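Local coordinates for EIAV protease (Equine infectious anemia virus, PDB 1FMB), which cleaves viral polyproteins as a homodimeric retroviral aspartic protease, probably during maturation of the virus particle, at residues L23-A28 / V87-R92. The protein carries 1 engineered substitution. Numbering follows the deposited sequence.
With HYB ([2-(2-methyl-propane-2-sulfonylmethyl)-3-naphthalen-1-yl-propionyl-valinyl]-phenylalaninol), chain B.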
loop_
_atom_site.group_PDB
_atom_site.type_symbol
_atom_site.label_atom_id
_atom_site.label_comp_id
_atom_site.label_asym_id
_atom_site.label_seq_id
_atom_site.Cartn_x
_atom_site.Cartn_y
_atom_site.Cartn_z
ATOM N N LEU A 23 -3.158 9.329 -0.580
ATOM C CA LEU A 23 -2.916 8.248 0.356
ATOM C C LEU A 23 -1.409 8.059 0.382
ATOM O O LEU A 23 -0.817 8.003 -0.725
ATOM C CB LEU A 23 -3.619 6.991 -0.167
ATOM C CG LEU A 23 -3.281 5.697 0.595
ATOM C CD1 LEU A 23 -3.783 5.762 2.023
ATOM C CD2 LEU A 23 -3.925 4.484 -0.074
ATOM N N LEU A 24 -0.741 7.932 1.518
ATOM C CA LEU A 24 0.708 7.700 1.630
ATOM C C LEU A 24 0.846 6.160 1.724
ATOM O O LEU A 24 0.429 5.516 2.702
ATOM C CB LEU A 24 1.230 8.309 2.934
ATOM C CG LEU A 24 0.821 9.817 2.977
ATOM C CD1 LEU A 24 1.290 10.435 4.293
ATOM C CD2 LEU A 24 1.445 10.471 1.790
ATOM N N ASP A 25 1.350 5.606 0.654
ATOM C CA ASP A 25 1.344 4.152 0.488
ATOM C C ASP A 25 2.675 3.449 0.305
ATOM O O ASP A 25 3.291 3.449 -0.769
ATOM C CB ASP A 25 0.421 3.899 -0.734
ATOM C CG ASP A 25 0.070 2.435 -1.009
ATOM O OD1 ASP A 25 0.531 1.582 -0.208
ATOM O OD2 ASP A 25 -0.543 2.268 -2.071
ATOM N N THR A 26 3.097 2.827 1.417
ATOM C CA THR A 26 4.398 2.088 1.339
ATOM C C THR A 26 4.307 0.835 0.460
ATOM O O THR A 26 5.403 0.320 0.153
ATOM C CB THR A 26 4.931 1.662 2.712
ATOM O OG1 THR A 26 3.939 0.830 3.354
ATOM C CG2 THR A 26 5.061 2.886 3.620
ATOM N N GLY A 27 3.142 0.300 0.144
ATOM C CA GLY A 27 3.015 -0.850 -0.729
ATOM C C GLY A 27 2.919 -0.472 -2.187
ATOM O O GLY A 27 2.666 -1.346 -2.999
ATOM N N ALA A 28 3.106 0.773 -2.632
ATOM C CA ALA A 28 3.014 1.188 -4.022
ATOM C C ALA A 28 4.423 1.547 -4.463
ATOM O O ALA A 28 5.103 2.338 -3.773
ATOM C CB ALA A 28 2.039 2.378 -4.176
ATOM N N VAL A 87 -8.250 6.169 -5.792
ATOM C CA VAL A 87 -7.693 7.260 -4.944
ATOM C C VAL A 87 -6.325 7.662 -5.458
ATOM O O VAL A 87 -5.740 6.837 -6.178
ATOM C CB VAL A 87 -7.600 6.664 -3.516
ATOM C CG1 VAL A 87 -6.698 5.430 -3.475
ATOM C CG2 VAL A 87 -7.105 7.632 -2.458
ATOM N N THR A 88 -5.830 8.856 -5.159
ATOM C CA THR A 88 -4.500 9.213 -5.689
ATOM C C THR A 88 -3.526 8.777 -4.582
ATOM O O THR A 88 -3.799 8.944 -3.396
ATOM C CB THR A 88 -4.429 10.740 -5.817
ATOM O OG1 THR A 88 -5.130 11.047 -7.039
ATOM C CG2 THR A 88 -2.969 11.191 -5.926
ATOM N N ILE A 89 -2.492 8.131 -5.098
ATOM C CA ILE A 89 -1.450 7.512 -4.254
ATOM C C ILE A 89 -0.063 8.041 -4.461
ATOM O O ILE A 89 0.479 8.184 -5.557
ATOM C CB ILE A 89 -1.478 6.002 -4.686
ATOM C CG1 ILE A 89 -2.837 5.376 -4.371
ATOM C CG2 ILE A 89 -0.308 5.172 -4.123
ATOM C CD1 ILE A 89 -2.958 3.938 -4.776
ATOM N N LEU A 90 0.568 8.390 -3.340
ATOM C CA LEU A 90 1.958 8.762 -3.321
ATOM C C LEU A 90 2.642 7.433 -2.860
ATOM O O LEU A 90 2.459 6.943 -1.727
ATOM C CB LEU A 90 2.210 9.850 -2.262
ATOM C CG LEU A 90 2.457 11.234 -2.844
ATOM C CD1 LEU A 90 1.644 11.556 -4.073
ATOM C CD2 LEU A 90 2.372 12.300 -1.762
ATOM N N GLY A 91 3.418 6.846 -3.775
ATOM C CA GLY A 91 4.119 5.605 -3.455
ATOM C C GLY A 91 5.564 5.935 -3.033
ATOM O O GLY A 91 5.962 7.090 -2.893
ATOM N N ARG A 92 6.390 4.897 -3.055
ATOM C CA ARG A 92 7.772 4.955 -2.563
ATOM C C ARG A 92 8.669 5.928 -3.298
ATOM O O ARG A 92 9.571 6.497 -2.663
ATOM C CB ARG A 92 8.366 3.523 -2.500
ATOM C CG ARG A 92 7.657 2.630 -1.430
ATOM C CD ARG A 92 8.535 1.336 -1.278
ATOM N NE ARG A 92 8.611 0.540 -2.489
ATOM C CZ ARG A 92 9.565 0.510 -3.410
ATOM N NH1 ARG A 92 10.712 1.234 -3.288
ATOM N NH2 ARG A 92 9.508 -0.261 -4.503
HETATM S S1 HYB B . 3.617 -2.077 -10.475
HETATM O O2 HYB B . 3.117 -3.227 -11.177
HETATM O O3 HYB B . 2.750 -0.959 -10.295
HETATM C C4 HYB B . 3.590 -8.252 -8.421
HETATM C C5 HYB B . 2.885 -7.314 -9.112
HETATM C C6 HYB B . 2.850 -5.939 -8.648
HETATM C C7 HYB B . 3.520 -5.582 -7.532
HETATM C C8 HYB B . 4.296 -6.592 -6.740
HETATM C C9 HYB B . 4.310 -7.905 -7.227
HETATM C C10 HYB B . 5.053 -8.917 -6.529
HETATM C C11 HYB B . 5.728 -8.591 -5.382
HETATM C C12 HYB B . 5.706 -7.259 -4.883
HETATM C C13 HYB B . 4.993 -6.272 -5.569
HETATM O O14 HYB B . 0.382 -2.431 -1.714
HETATM C C15 HYB B . -1.038 -2.467 -2.110
HETATM N N16 HYB B . -0.236 -2.300 -4.398
HETATM C C17 HYB B . -1.044 -3.150 -3.507
HETATM C C18 HYB B . -0.389 -4.551 -3.465
HETATM C C19 HYB B . -0.547 -5.495 -4.640
HETATM C C20 HYB B . 0.406 -5.627 -5.656
HETATM C C21 HYB B . 0.277 -6.545 -6.705
HETATM C C22 HYB B . -0.858 -7.362 -6.748
HETATM C C23 HYB B . -1.811 -7.269 -5.736
HETATM C C24 HYB B . -1.663 -6.347 -4.695
HETATM N N25 HYB B . 1.125 -1.924 -7.103
HETATM C C26 HYB B . 0.361 -0.905 -6.337
HETATM C C27 HYB B . -0.721 -1.764 -5.577
HETATM O O28 HYB B . -1.883 -1.904 -5.924
HETATM C C29 HYB B . -0.258 0.214 -7.211
HETATM C C30 HYB B . -1.308 1.019 -6.428
HETATM C C31 HYB B . 0.917 1.087 -7.710
HETATM C C32 HYB B . 2.483 -1.959 -7.185
HETATM O O33 HYB B . 3.217 -1.154 -6.597
HETATM C C34 HYB B . 3.066 -3.137 -7.993
HETATM C C35 HYB B . 3.533 -4.166 -6.930
HETATM C C36 HYB B . 4.243 -2.706 -8.926
HETATM C C37 HYB B . 5.639 -0.150 -10.723
HETATM C C38 HYB B . 5.088 -1.440 -11.382
HETATM C C39 HYB B . 4.562 -1.042 -12.782
HETATM C C40 HYB B . 6.165 -2.548 -11.494
HETATM O O HOH W 1 6.483 -1.110 -1.883
#
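The CG2 methyl of Ile89 is the bump here, filling a hollow bounded by Asp25 and Ala28. It lies 3.6 Å from Ala28 CB and the same distance from Asp25 OD2, so the carboxylate rests against a hydrocarbon branch. With CG1 anti to the carbonyl carbon (chi1 -63°), the extended branch of Ile89 carries CD1 to the valine methyl C30 of HYB, 3.7 Å away. On the other face of the sheet, Leu24 and Leu90 lie side by side, their CD2 methyls touching. Three nearly straight backbone bonds hold the strands parallel: Leu23 N to Thr88 O, Leu90 N to Leu23 O and Asp25 N to Leu90 O. Residues Asp25 to Gly27 form the Asp-Thr-Gly active-site loop of a retroviral aspartic protease, where each subunit supplies one aspartate; Asp25 OD2 is hydrogen-bonded to another bound copy of HYB. Asp25 OD1 accepts from Gly27 N in an Asx turn, 2.9 Å away and from above the carboxylate plane. Thr26 points away from 87-92, its OG1 bonded to Leu24 O of the second subunit. Gly91, the N-cap residue before helix 92-97, slides its bare CA to 3.4 Å from Ala28 O, which also accepts from Arg92 N at 3.0 Å. CG and CD of Arg92 lie against Thr26 O, and the bend at chi3 (-63°) turns NE to the water shared with that oxygen, while NH2 salt-bridges Asp29.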